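Side-chain contacts in uncharacterized protein (Legionella pneumophila subsp. pneumophila, PDB 5L0L), which is of unknown function but carries a HIT-related domain, held in this soluble piece of a longer, probably membrane-anchored protein: residues T30-Y35 with L79-S84; G48-I53 with F156-K161; S74-L79 with F99-N104. All coordinates share one frame; numbering follows the deposited sequence.

Contact 1 of 3, residues T30-Y35 with L79-S84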
ATOM      1  N   THR A  30       7.019 -11.223  13.963  1.00 25.73           N
ATOM      2  CA  THR A  30       6.280 -12.477  13.775  1.00 26.95           C
ATOM      3  C   THR A  30       4.811 -12.229  14.071  1.00 26.95           C
ATOM      4  O   THR A  30       4.477 -11.614  15.088  1.00 26.75           O
ATOM      5  CB  THR A  30       6.812 -13.598  14.667  1.00 28.91           C
ATOM      6  OG1 THR A  30       8.166 -13.871  14.303  1.00 30.17           O
ATOM      7  CG2 THR A  30       5.982 -14.890  14.476  1.00 29.55           C
ATOM      8  N   VAL A  31       3.955 -12.675  13.153  1.00 26.87           N
ATOM      9  CA  VAL A  31       2.525 -12.451  13.214  1.00 27.73           C
ATOM     10  C   VAL A  31       1.825 -13.782  13.572  1.00 29.81           C
ATOM     11  O   VAL A  31       2.045 -14.789  12.890  1.00 29.11           O
ATOM     12  CB  VAL A  31       1.965 -11.966  11.867  1.00 27.03           C
ATOM     13  CG1 VAL A  31       0.454 -11.772  11.942  1.00 27.44           C
ATOM     14  CG2 VAL A  31       2.625 -10.649  11.475  1.00 26.25           C
ATOM     15  N   ARG A  32       1.052 -13.758  14.669  1.00 32.62           N
ATOM     16  CA  ARG A  32       0.197 -14.889  15.113  1.00 35.32           C
ATOM     17  C   ARG A  32       1.033 -16.132  15.307  1.00 36.82           C
ATOM     18  O   ARG A  32       0.634 -17.225  14.910  1.00 37.19           O
ATOM     19  CB  ARG A  32      -0.946 -15.143  14.108  1.00 36.77           C
ATOM     20  CG  ARG A  32      -1.963 -14.010  14.047  1.00 38.30           C
ATOM     21  CD  ARG A  32      -2.873 -14.024  12.810  1.00 40.08           C
ATOM     22  NE  ARG A  32      -3.729 -12.834  12.886  1.00 41.98           N
ATOM     23  CZ  ARG A  32      -3.597 -11.693  12.188  1.00 43.65           C
ATOM     24  NH1 ARG A  32      -2.698 -11.543  11.204  1.00 42.52           N
ATOM     25  NH2 ARG A  32      -4.448 -10.688  12.438  1.00 45.03           N
ATOM     26  N   ASN A  33       2.213 -15.923  15.887  1.00 37.60           N
ATOM     27  CA  ASN A  33       3.213 -16.947  16.169  1.00 39.92           C
ATOM     28  C   ASN A  33       3.622 -17.881  15.017  1.00 38.63           C
ATOM     29  O   ASN A  33       4.048 -19.014  15.243  1.00 40.54           O
ATOM     30  CB  ASN A  33       2.767 -17.760  17.412  1.00 43.86           C
ATOM     31  CG  ASN A  33       3.926 -18.094  18.324  1.00 47.46           C
ATOM     32  OD1 ASN A  33       4.813 -17.256  18.569  1.00 50.09           O
ATOM     33  ND2 ASN A  33       3.934 -19.321  18.851  1.00 51.68           N
ATOM     34  N   LYS A  34       3.542 -17.394  13.791  1.00 35.79           N
ATOM     35  CA  LYS A  34       3.679 -18.237  12.626  1.00 35.39           C
ATOM     36  C   LYS A  34       4.335 -17.563  11.414  1.00 32.80           C
ATOM     37  O   LYS A  34       5.196 -18.162  10.770  1.00 33.11           O
ATOM     38  CB  LYS A  34       2.296 -18.756  12.236  1.00 37.55           C
ATOM     39  CG  LYS A  34       2.337 -19.865  11.204  1.00 40.19           C
ATOM     40  CD  LYS A  34       0.962 -20.455  10.900  1.00 42.24           C
ATOM     41  CE  LYS A  34       0.986 -21.168   9.551  1.00 43.93           C
ATOM     42  NZ  LYS A  34      -0.336 -21.748   9.193  1.00 46.13           N
ATOM     43  N   TYR A  35       3.889 -16.358  11.068  1.00 28.94           N
ATOM     44  CA  TYR A  35       4.372 -15.698   9.841  1.00 27.18           C
ATOM     45  C   TYR A  35       5.458 -14.693  10.202  1.00 25.51           C
ATOM     46  O   TYR A  35       5.236 -13.826  11.057  1.00 24.86           O
ATOM     47  CB  TYR A  35       3.219 -15.040   9.100  1.00 27.02           C
ATOM     48  CG  TYR A  35       2.140 -16.031   8.708  1.00 27.72           C
ATOM     49  CD1 TYR A  35       2.272 -16.839   7.574  1.00 27.88           C
ATOM     50  CD2 TYR A  35       1.000 -16.193   9.502  1.00 28.54           C
ATOM     51  CE1 TYR A  35       1.284 -17.768   7.225  1.00 28.62           C
ATOM     52  CE2 TYR A  35       0.003 -17.116   9.159  1.00 29.10           C
ATOM     53  CZ  TYR A  35       0.153 -17.901   8.029  1.00 29.27           C
ATOM     54  OH  TYR A  35      -0.837 -18.812   7.717  1.00 29.89           O
ATOM     55  N   LEU A  79       1.541  -9.286   6.340  1.00 18.40           N
ATOM     56  CA  LEU A  79       2.327  -8.171   5.750  1.00 17.79           C
ATOM     57  C   LEU A  79       1.654  -6.853   6.079  1.00 17.59           C
ATOM     58  O   LEU A  79       2.288  -5.898   6.526  1.00 17.23           O
ATOM     59  CB  LEU A  79       2.462  -8.332   4.235  1.00 17.44           C
ATOM     60  CG  LEU A  79       3.447  -7.359   3.578  1.00 16.99           C
ATOM     61  CD1 LEU A  79       4.867  -7.791   3.849  1.00 17.11           C
ATOM     62  CD2 LEU A  79       3.256  -7.238   2.089  1.00 16.68           C
ATOM     63  N   ASN A  80       0.357  -6.796   5.834  1.00 17.68           N
ATOM     64  CA  ASN A  80      -0.409  -5.581   6.062  1.00 17.92           C
ATOM     65  C   ASN A  80      -0.517  -5.196   7.533  1.00 18.22           C
ATOM     66  O   ASN A  80      -0.592  -4.022   7.846  1.00 17.84           O
ATOM     67  CB  ASN A  80      -1.791  -5.706   5.410  1.00 18.33           C
ATOM     68  CG  ASN A  80      -1.715  -5.642   3.893  1.00 18.48           C
ATOM     69  OD1 ASN A  80      -0.637  -5.657   3.304  1.00 18.87           O
ATOM     70  ND2 ASN A  80      -2.848  -5.507   3.250  1.00 19.12           N
ATOM     71  N   ASP A  81      -0.543  -6.185   8.431  1.00 18.85           N
ATOM     72  CA  ASP A  81      -0.495  -5.888   9.876  1.00 19.72           C
ATOM     73  C   ASP A  81       0.856  -5.264  10.262  1.00 18.74           C
ATOM     74  O   ASP A  81       0.908  -4.301  11.036  1.00 18.80           O
ATOM     75  CB  ASP A  81      -0.712  -7.161  10.711  1.00 21.25           C
ATOM     76  CG  ASP A  81      -2.159  -7.630  10.745  1.00 23.23           C
ATOM     77  OD1 ASP A  81      -3.102  -6.902  10.337  1.00 24.25           O
ATOM     78  OD2 ASP A  81      -2.372  -8.787  11.235  1.00 25.10           O
ATOM     79  N   VAL A  82       1.947  -5.852   9.775  1.00 17.94           N
ATOM     80  CA  VAL A  82       3.281  -5.305  10.042  1.00 17.50           C
ATOM     81  C   VAL A  82       3.387  -3.876   9.464  1.00 16.83           C
ATOM     82  O   VAL A  82       3.944  -2.953  10.114  1.00 16.64           O
ATOM     83  CB  VAL A  82       4.389  -6.209   9.494  1.00 17.40           C
ATOM     84  CG1 VAL A  82       5.760  -5.557   9.688  1.00 17.23           C
ATOM     85  CG2 VAL A  82       4.370  -7.559  10.202  1.00 18.01           C
ATOM     86  N   ALA A  83       2.822  -3.669   8.262  1.00 16.41           N
ATOM     87  CA  ALA A  83       2.710  -2.317   7.714  1.00 15.96           C
ATOM     88  C   ALA A  83       1.947  -1.365   8.651  1.00 16.11           C
ATOM     89  O   ALA A  83       2.412  -0.257   8.923  1.00 15.83           O
ATOM     90  CB  ALA A  83       2.126  -2.334   6.297  1.00 15.80           C
ATOM     91  N   SER A  84       0.805  -1.798   9.180  1.00 16.40           N
ATOM     92  CA  SER A  84       0.027  -0.965  10.111  1.00 16.65           C
ATOM     93  C   SER A  84       0.861  -0.542  11.318  1.00 16.61           C
ATOM     94  O   SER A  84       0.824   0.632  11.721  1.00 16.65           O
ATOM     95  CB  SER A  84      -1.222  -1.710  10.574  1.00 17.18           C
ATOM     96  OG  SER A  84      -2.061  -1.988   9.460  1.00 17.49           O
TER
HETATM   97  O   HOH W   1      -5.252  -8.187  10.963  1.00 43.23           O
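Asp81 OD2 is gripped by both terminal nitrogens of Arg32. The stronger bond comes from NH1, at 2.8 Å from OD2, and it meets the oxygen nearly along its C-O axis, although the N-H is bent to 135°. A weak second bond from NH2 reaches the same OD2 at 3.1 Å. One oxygen therefore sits at the edge of the guanidinium, tilted somewhat from its plane, and with the two flat groups turned 46° apart it serves both nitrogens, rather than each nitrogen having an oxygen of its own. The other carboxylate oxygen is tied in through water 1, which accepts from Arg32 NH2 in the guanidinium plane and donates to Asp81 OD1 at 2.6 Å. Arg32 spans the gap with its chain extended from CG to NE. Its backbone has left-handed helical angles in the turn that joins strands 25-31 and 35-41. The hairpin closes with a classic beta bulge: Lys34 N and Tyr35 N both bond to Val31 O, at 3.1 and 3.0 Å respectively. Beside the ion pair the contact turns apolar. Val31 CG2 packs against Val82 CG2 at 3.8 Å, both methyls lying beside their own backbone N and anti to the carbonyl carbon. Tyr37 touches both valines where helix 73-92 lies against the antiparallel sheet of this HIT-related domain. Near the dimer interface, Arg77 of the second subunit makes long, weak ion pairs with the Asp81 carboxylate, while Arg77 of the same chain brings its guanidinium close to that of Arg32. The buried carboxylate thus has positive groups of both subunits about it, which would probably keep Asp81 ionised and offset the nearness of its counterpart Asp81 in the second subunit.

Contact 2 of 3, residues G48-I53 with F156-K161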
ATOM      1  N   GLY A  48      12.955   9.693   1.677  1.00 12.55           N
ATOM      2  CA  GLY A  48      11.788   9.453   2.504  1.00 12.61           C
ATOM      3  C   GLY A  48      11.998   8.438   3.636  1.00 12.49           C
ATOM      4  O   GLY A  48      11.023   7.945   4.199  1.00 12.59           O
ATOM      5  N   TYR A  49      13.251   8.153   3.966  1.00 12.39           N
ATOM      6  CA  TYR A  49      13.609   7.074   4.886  1.00 12.35           C
ATOM      7  C   TYR A  49      12.900   5.766   4.498  1.00 12.28           C
ATOM      8  O   TYR A  49      12.324   5.100   5.346  1.00 12.35           O
ATOM      9  CB  TYR A  49      13.292   7.467   6.353  1.00 12.57           C
ATOM     10  CG  TYR A  49      13.754   8.830   6.841  1.00 12.78           C
ATOM     11  CD1 TYR A  49      14.907   9.454   6.338  1.00 12.74           C
ATOM     12  CD2 TYR A  49      13.045   9.496   7.815  1.00 13.15           C
ATOM     13  CE1 TYR A  49      15.307  10.695   6.805  1.00 12.99           C
ATOM     14  CE2 TYR A  49      13.466  10.714   8.331  1.00 13.46           C
ATOM     15  CZ  TYR A  49      14.583  11.320   7.825  1.00 13.36           C
ATOM     16  OH  TYR A  49      14.965  12.536   8.282  1.00 13.71           O
ATOM     17  N   ARG A  50      12.916   5.422   3.199  1.00 12.24           N
ATOM     18  CA  ARG A  50      12.214   4.232   2.716  1.00 12.28           C
ATOM     19  C   ARG A  50      12.588   2.983   3.502  1.00 12.28           C
ATOM     20  O   ARG A  50      13.800   2.730   3.725  1.00 12.31           O
ATOM     21  CB  ARG A  50      12.551   3.963   1.256  1.00 12.39           C
ATOM     22  CG  ARG A  50      11.768   4.728   0.242  1.00 12.54           C
ATOM     23  CD  ARG A  50      12.334   4.456  -1.157  1.00 12.79           C
ATOM     24  NE  ARG A  50      11.958   3.142  -1.650  1.00 13.00           N
ATOM     25  CZ  ARG A  50      12.036   2.762  -2.938  1.00 13.42           C
ATOM     26  NH1 ARG A  50      12.578   3.551  -3.863  1.00 13.66           N
ATOM     27  NH2 ARG A  50      11.585   1.559  -3.286  1.00 13.68           N
ATOM     28  N   ILE A  51      11.576   2.192   3.865  1.00 12.36           N
ATOM     29  CA  ILE A  51      11.776   0.831   4.354  1.00 12.52           C
ATOM     30  C   ILE A  51      11.156  -0.182   3.396  1.00 12.81           C
ATOM     31  O   ILE A  51      10.306   0.157   2.570  1.00 12.83           O
ATOM     32  CB  ILE A  51      11.203   0.611   5.766  1.00 12.57           C
ATOM     33  CG1 ILE A  51       9.700   0.855   5.781  1.00 12.66           C
ATOM     34  CG2 ILE A  51      11.978   1.453   6.780  1.00 12.58           C
ATOM     35  CD1 ILE A  51       9.011   0.424   7.055  1.00 12.91           C
ATOM     36  N   ILE A  52      11.630  -1.414   3.497  1.00 13.22           N
ATOM     37  CA  ILE A  52      11.007  -2.571   2.830  1.00 13.69           C
ATOM     38  C   ILE A  52      10.530  -3.504   3.941  1.00 14.02           C
ATOM     39  O   ILE A  52      11.280  -3.816   4.873  1.00 14.05           O
ATOM     40  CB  ILE A  52      12.003  -3.313   1.948  1.00 14.01           C
ATOM     41  CG1 ILE A  52      12.619  -2.368   0.903  1.00 14.06           C
ATOM     42  CG2 ILE A  52      11.337  -4.519   1.257  1.00 14.39           C
ATOM     43  CD1 ILE A  52      13.862  -2.930   0.230  1.00 14.49           C
ATOM     44  N   ILE A  53       9.279  -3.924   3.848  1.00 14.46           N
ATOM     45  CA  ILE A  53       8.700  -4.896   4.741  1.00 14.98           C
ATOM     46  C   ILE A  53       8.509  -6.123   3.878  1.00 15.76           C
ATOM     47  O   ILE A  53       7.832  -6.040   2.832  1.00 15.67           O
ATOM     48  CB  ILE A  53       7.342  -4.424   5.284  1.00 15.03           C
ATOM     49  CG1 ILE A  53       7.517  -3.088   6.008  1.00 14.86           C
ATOM     50  CG2 ILE A  53       6.728  -5.517   6.184  1.00 15.38           C
ATOM     51  CD1 ILE A  53       6.232  -2.516   6.577  1.00 15.08           C
ATOM     52  N   PHE A 156       5.794  10.490  -5.362  1.00 15.79           N
ATOM     53  CA  PHE A 156       7.080   9.886  -5.003  1.00 15.77           C
ATOM     54  C   PHE A 156       7.315   8.682  -5.917  1.00 16.11           C
ATOM     55  O   PHE A 156       6.515   7.740  -5.927  1.00 16.28           O
ATOM     56  CB  PHE A 156       7.046   9.455  -3.542  1.00 15.38           C
ATOM     57  CG  PHE A 156       8.388   9.046  -2.976  1.00 15.10           C
ATOM     58  CD1 PHE A 156       9.025   7.893  -3.404  1.00 15.01           C
ATOM     59  CD2 PHE A 156       8.991   9.800  -1.982  1.00 14.97           C
ATOM     60  CE1 PHE A 156      10.257   7.493  -2.856  1.00 15.01           C
ATOM     61  CE2 PHE A 156      10.210   9.411  -1.443  1.00 14.86           C
ATOM     62  CZ  PHE A 156      10.834   8.263  -1.860  1.00 14.84           C
ATOM     63  N   ASP A 157       8.354   8.721  -6.743  1.00 16.64           N
ATOM     64  CA  ASP A 157       8.599   7.633  -7.686  1.00 17.20           C
ATOM     65  C   ASP A 157       9.524   6.612  -7.040  1.00 16.95           C
ATOM     66  O   ASP A 157      10.664   6.939  -6.707  1.00 16.51           O
ATOM     67  CB  ASP A 157       9.194   8.148  -9.008  1.00 18.15           C
ATOM     68  CG  ASP A 157       9.031   7.140 -10.136  1.00 19.05           C
ATOM     69  OD1 ASP A 157       9.407   5.934 -10.005  1.00 19.41           O
ATOM     70  OD2 ASP A 157       8.470   7.524 -11.185  1.00 20.15           O
ATOM     71  N   LEU A 158       9.030   5.381  -6.850  1.00 16.96           N
ATOM     72  CA  LEU A 158       9.817   4.324  -6.211  1.00 17.20           C
ATOM     73  C   LEU A 158      10.900   3.721  -7.115  1.00 18.24           C
ATOM     74  O   LEU A 158      11.750   2.982  -6.610  1.00 17.89           O
ATOM     75  CB  LEU A 158       8.920   3.214  -5.633  1.00 16.84           C
ATOM     76  CG  LEU A 158       8.022   3.691  -4.490  1.00 16.50           C
ATOM     77  CD1 LEU A 158       6.977   2.639  -4.176  1.00 16.52           C
ATOM     78  CD2 LEU A 158       8.782   4.062  -3.209  1.00 16.24           C
ATOM     79  N   ILE A 159      10.853   4.047  -8.410  1.00 19.69           N
ATOM     80  CA  ILE A 159      11.868   3.748  -9.413  1.00 21.58           C
ATOM     81  C   ILE A 159      11.696   2.314  -9.895  1.00 23.10           C
ATOM     82  O   ILE A 159      12.018   1.375  -9.171  1.00 24.96           O
ATOM     83  CB  ILE A 159      13.349   3.933  -8.967  1.00 22.33           C
ATOM     84  CG1 ILE A 159      13.611   5.249  -8.264  1.00 22.14           C
ATOM     85  CG2 ILE A 159      14.276   3.840 -10.201  1.00 23.33           C
ATOM     86  CD1 ILE A 159      13.218   6.496  -9.035  1.00 22.47           C
ATOM     87  N   ALA A 160      11.145   2.132 -11.084  1.00 21.48           N
ATOM     88  CA  ALA A 160      11.059   0.819 -11.710  1.00 21.57           C
ATOM     89  C   ALA A 160      12.314   0.607 -12.562  1.00 22.42           C
ATOM     90  O   ALA A 160      12.784   1.550 -13.188  1.00 22.54           O
ATOM     91  CB  ALA A 160       9.808   0.759 -12.586  1.00 21.20           C
ATOM     92  N   LYS A 161      12.869  -0.599 -12.568  1.00 23.68           N
ATOM     93  CA  LYS A 161      14.013  -0.922 -13.457  1.00 26.55           C
ATOM     94  C   LYS A 161      13.662  -0.781 -14.933  1.00 26.31           C
ATOM     95  O   LYS A 161      14.461  -0.301 -15.727  1.00 26.56           O
ATOM     96  CB  LYS A 161      14.502  -2.347 -13.205  1.00 29.39           C
ATOM     97  CG  LYS A 161      15.257  -2.433 -11.907  1.00 32.63           C
ATOM     98  CD  LYS A 161      15.750  -3.833 -11.566  1.00 35.51           C
ATOM     99  CE  LYS A 161      16.183  -3.823 -10.106  1.00 38.02           C
ATOM    100  NZ  LYS A 161      17.212  -4.844  -9.778  1.00 41.76           N
TER
HETATM  101  O   HOH W   2      11.482  -0.101  -5.662  1.00 23.05           O
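Arg50, Phe156 and Leu158 carry this buried contact, with Arg50 reaching to the other two. Its CD rests obliquely against the Phe156 ring, 4.1 Å from CE1, and the guanidinium plane stands nearly perpendicular to that ring. Further out, Leu158 covers one face of the guanidinium: CD2 lies over its centre, 3.5 Å from Arg50 CZ. The polar rim of the same group turns to the backbone of that leucine. Arg50 NH1 donates to Leu158 O at 2.9 Å, tilted from the carbonyl plane, with an N-H...O angle of 150°. Water 2, at the guanidinium edge and in its plane, takes a bond from Arg50 NH2 and gives one to Leu158 O at 3.2 Å. A bend at chi3 (75°) in the otherwise extended arginine chain turns the head over the leucine methyl. The stronger partner of NH1 lies outside the two segments, in a salt bridge with Asp45. In the HIT-related fold this places the start of strand 51-58, in the middle of the antiparallel sheet, beneath the long loop between strand 128-134 and helix 176-194. Arg50 also touches His130 and Trp132 on the neighbouring strand, and its side chain comes within about 5 Å of a bound sulfate, a position consistent with the rim of an anion pocket. Phe156 meets Trp132 as well, the two ring planes at about 30°. At the edge of the Phe156 ring, CE2 approaches Gly48 N to 4.2 Å, a glycine with positive phi and no side chain to stand in the way. Leu158 itself is presented by an Asx turn, in which Ile159 N donates to the anti lone pair of Asp157 OD1 at 2.9 Å.

Contact 3 of 3, residues S74-L79 with F99-N104. With SO4 (sulfate ion), chain C.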
ATOM      1  N   SER A  74      -3.616 -15.243   4.604  1.00 23.80           N
ATOM      2  CA  SER A  74      -2.924 -15.036   5.894  1.00 23.79           C
ATOM      3  C   SER A  74      -1.565 -14.345   5.726  1.00 22.73           C
ATOM      4  O   SER A  74      -1.193 -13.513   6.555  1.00 21.95           O
ATOM      5  CB  SER A  74      -2.660 -16.336   6.624  1.00 24.88           C
ATOM      6  OG  SER A  74      -3.864 -17.064   6.701  1.00 26.54           O
ATOM      7  N   GLU A  75      -0.837 -14.736   4.691  1.00 22.11           N
ATOM      8  CA  GLU A  75       0.472 -14.142   4.405  1.00 21.55           C
ATOM      9  C   GLU A  75       0.330 -12.664   4.069  1.00 20.82           C
ATOM     10  O   GLU A  75       1.069 -11.824   4.600  1.00 20.14           O
ATOM     11  CB  GLU A  75       1.191 -14.932   3.281  1.00 21.58           C
ATOM     12  CG  GLU A  75       1.629 -16.331   3.734  1.00 22.35           C
ATOM     13  CD  GLU A  75       2.065 -17.284   2.632  1.00 22.59           C
ATOM     14  OE1 GLU A  75       1.689 -17.108   1.448  1.00 22.44           O
ATOM     15  OE2 GLU A  75       2.812 -18.223   2.961  1.00 22.90           O
ATOM     16  N   GLN A  76      -0.619 -12.347   3.193  1.00 20.59           N
ATOM     17  CA  GLN A  76      -0.901 -10.954   2.848  1.00 20.41           C
ATOM     18  C   GLN A  76      -1.384 -10.149   4.052  1.00 20.85           C
ATOM     19  O   GLN A  76      -0.981  -8.985   4.278  1.00 19.73           O
ATOM     20  CB  GLN A  76      -1.925 -10.894   1.700  1.00 20.28           C
ATOM     21  CG  GLN A  76      -2.338  -9.468   1.314  1.00 19.74           C
ATOM     22  CD  GLN A  76      -1.236  -8.748   0.543  1.00 19.32           C
ATOM     23  OE1 GLN A  76      -0.495  -7.870   1.089  1.00 19.67           O
ATOM     24  NE2 GLN A  76      -1.077  -9.122  -0.683  1.00 18.96           N
ATOM     25  N   ARG A  77      -2.275 -10.757   4.831  1.00 21.98           N
ATOM     26  CA  ARG A  77      -2.806 -10.085   5.990  1.00 23.19           C
ATOM     27  C   ARG A  77      -1.700  -9.736   6.997  1.00 21.63           C
ATOM     28  O   ARG A  77      -1.708  -8.656   7.584  1.00 20.70           O
ATOM     29  CB  ARG A  77      -3.873 -10.938   6.671  1.00 26.61           C
ATOM     30  CG  ARG A  77      -4.692 -10.107   7.620  1.00 30.05           C
ATOM     31  CD  ARG A  77      -5.549 -10.956   8.508  1.00 35.03           C
ATOM     32  NE  ARG A  77      -6.416 -10.075   9.278  1.00 38.53           N
ATOM     33  CZ  ARG A  77      -7.201 -10.491  10.253  1.00 40.66           C
ATOM     34  NH1 ARG A  77      -7.977  -9.607  10.884  1.00 42.70           N
ATOM     35  NH2 ARG A  77      -7.217 -11.768  10.580  1.00 42.48           N
ATOM     36  N   GLY A  78      -0.782 -10.671   7.201  1.00 20.75           N
ATOM     37  CA  GLY A  78       0.340 -10.462   8.119  1.00 20.26           C
ATOM     38  C   GLY A  78       1.253  -9.327   7.638  1.00 19.11           C
ATOM     39  O   GLY A  78       1.675  -8.520   8.441  1.00 18.91           O
ATOM     40  N   LEU A  79       1.541  -9.286   6.340  1.00 18.40           N
ATOM     41  CA  LEU A  79       2.327  -8.171   5.750  1.00 17.79           C
ATOM     42  C   LEU A  79       1.654  -6.853   6.079  1.00 17.59           C
ATOM     43  O   LEU A  79       2.288  -5.898   6.526  1.00 17.23           O
ATOM     44  CB  LEU A  79       2.462  -8.332   4.235  1.00 17.44           C
ATOM     45  CG  LEU A  79       3.447  -7.359   3.578  1.00 16.99           C
ATOM     46  CD1 LEU A  79       4.867  -7.791   3.849  1.00 17.11           C
ATOM     47  CD2 LEU A  79       3.256  -7.238   2.089  1.00 16.68           C
ATOM     48  N   PHE A  99       2.686   4.182   1.441  1.00 12.92           N
ATOM     49  CA  PHE A  99       3.203   2.852   1.169  1.00 12.76           C
ATOM     50  C   PHE A  99       2.633   2.258  -0.115  1.00 12.81           C
ATOM     51  O   PHE A  99       1.528   2.653  -0.547  1.00 12.83           O
ATOM     52  CB  PHE A  99       3.013   1.867   2.376  1.00 12.78           C
ATOM     53  CG  PHE A  99       1.595   1.693   2.855  1.00 12.91           C
ATOM     54  CD1 PHE A  99       0.748   0.757   2.267  1.00 12.97           C
ATOM     55  CD2 PHE A  99       1.116   2.430   3.923  1.00 13.12           C
ATOM     56  CE1 PHE A  99      -0.541   0.592   2.714  1.00 13.19           C
ATOM     57  CE2 PHE A  99      -0.182   2.266   4.383  1.00 13.33           C
ATOM     58  CZ  PHE A  99      -1.007   1.354   3.769  1.00 13.39           C
ATOM     59  N   SER A 100       3.380   1.323  -0.704  1.00 12.79           N
ATOM     60  CA  SER A 100       2.955   0.653  -1.941  1.00 12.98           C
ATOM     61  C   SER A 100       3.431  -0.792  -1.955  1.00 13.15           C
ATOM     62  O   SER A 100       4.612  -1.066  -1.657  1.00 13.06           O
ATOM     63  CB  SER A 100       3.526   1.329  -3.194  1.00 13.04           C
ATOM     64  OG  SER A 100       3.107   2.667  -3.412  1.00 13.15           O
ATOM     65  N   GLN A 101       2.528  -1.708  -2.320  1.00 13.55           N
ATOM     66  CA  GLN A 101       2.894  -3.071  -2.724  1.00 13.95           C
ATOM     67  C   GLN A 101       2.835  -3.139  -4.247  1.00 14.00           C
ATOM     68  O   GLN A 101       1.768  -2.919  -4.868  1.00 13.91           O
ATOM     69  CB  GLN A 101       1.941  -4.089  -2.124  1.00 14.54           C
ATOM     70  CG  GLN A 101       2.218  -5.529  -2.602  1.00 15.07           C
ATOM     71  CD  GLN A 101       1.425  -6.564  -1.847  1.00 15.65           C
ATOM     72  OE1 GLN A 101       0.683  -7.372  -2.473  1.00 17.18           O
ATOM     73  NE2 GLN A 101       1.434  -6.485  -0.580  1.00 15.67           N
ATOM     74  N   LEU A 102       3.989  -3.362  -4.862  1.00 14.09           N
ATOM     75  CA  LEU A 102       4.115  -3.274  -6.314  1.00 14.44           C
ATOM     76  C   LEU A 102       4.653  -4.584  -6.857  1.00 14.65           C
ATOM     77  O   LEU A 102       3.880  -5.410  -7.332  1.00 14.61           O
ATOM     78  CB  LEU A 102       4.953  -2.055  -6.729  1.00 14.62           C
ATOM     79  CG  LEU A 102       4.464  -0.688  -6.288  1.00 14.71           C
ATOM     80  CD1 LEU A 102       5.357   0.424  -6.866  1.00 14.99           C
ATOM     81  CD2 LEU A 102       3.022  -0.382  -6.649  1.00 14.84           C
ATOM     82  N   GLY A 103       5.961  -4.788  -6.776  1.00 14.86           N
ATOM     83  CA  GLY A 103       6.591  -5.966  -7.384  1.00 15.22           C
ATOM     84  C   GLY A 103       6.974  -5.831  -8.849  1.00 15.48           C
ATOM     85  O   GLY A 103       7.317  -6.855  -9.468  1.00 15.85           O
ATOM     86  N   ASN A 104       6.982  -4.607  -9.408  1.00 15.62           N
ATOM     87  CA  ASN A 104       7.262  -4.434 -10.832  1.00 16.14           C
ATOM     88  C   ASN A 104       8.637  -4.975 -11.241  1.00 16.96           C
ATOM     89  O   ASN A 104       8.815  -5.484 -12.372  1.00 17.08           O
ATOM     90  CB  ASN A 104       7.217  -2.981 -11.222  1.00 15.97           C
ATOM     91  CG  ASN A 104       5.843  -2.367 -11.023  1.00 15.63           C
ATOM     92  OD1 ASN A 104       4.808  -2.971 -11.358  1.00 15.39           O
ATOM     93  ND2 ASN A 104       5.836  -1.196 -10.430  1.00 15.45           N
TER
HETATM   94  S   SO4 C 401       9.422  -3.571  -6.407  1.00 23.22           S
HETATM   95  O1  SO4 C 401      10.440  -4.172  -5.496  1.00 29.90           O
HETATM   96  O2  SO4 C 401       9.506  -4.435  -7.579  1.00 24.66           O
HETATM   97  O3  SO4 C 401       8.236  -3.659  -5.564  1.00 21.79           O
HETATM   98  O4  SO4 C 401      10.086  -2.268  -6.554  1.00 23.57           O
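Gln76 and Gln101 face each other from opposite directions and close a pair of amide-amide hydrogen bonds. Gln101 NE2 donates to Gln76 OE1 at 2.9 Å, and Gln76 NE2 returns the bond to Gln101 OE1 at 3.1 Å. Both are close to straight, at 168° and 161°, and each donor reaches its acceptor on a lone pair in the carbonyl plane. The amide planes are only 19° apart, giving a cyclic pair, nearly coplanar throughout. The helix residue bends to reach it: CG stands anti to the backbone N and a turn at chi2 swings the amide toward the strand. The strand residue instead runs straight out beyond its CG.

Among van der Waals contacts, Leu79 CD2 touches Gln101 NE2 at 3.3 Å, a methyl against the donor nitrogen, while Leu129 of strand 128-134 packs on both residues. Gln101 also packs on Phe99 of the second subunit. Residues 99-101 pair there in antiparallel fashion with a strand of that chain, continuing the sheet across the dimer as in the dimers of Hint and Fhit.

Bonds to the anion come where the strand gives way to a loop. Gly103 N donates to O3 of the sulfate at 2.8 Å. Asn105 N, His128 NE2 and His130 NE2 also bond the sulfate. An anion held by paired histidines and backbone N-H groups is consistent with the phosphate site of HIT proteins, although this ion probably comes from the crystallisation liquor.

The two bonds fix the rotation of both glutamine amides, pairing one oxygen and one N-H of each in a buried place, and they join helix 73-92 to the interface strand without any net charge.

In the fold
All three contacts belong to one HIT-related domain and reach its six-stranded antiparallel sheet. Contacts 1 and 3, with centres about 11 Å apart, both use helix 73-92 and share Leu79, contact 1 tying it to the hairpin after strand 25-31 and contact 3 to edge strand 96-101. The centre of contact 2 is about 21 Å from that of contact 1 and about 14 Å from that of contact 3. Its Ile53 packs under the helix, and its Leu158 meets Ser100 and Leu102. Along the chain contacts 1 and 2 alternate, as do 1 and 3, whereas contact 3 falls wholly between the halves of contact 2. Contacts 2 and 3 lie by the sulfate; all three touch the second subunit.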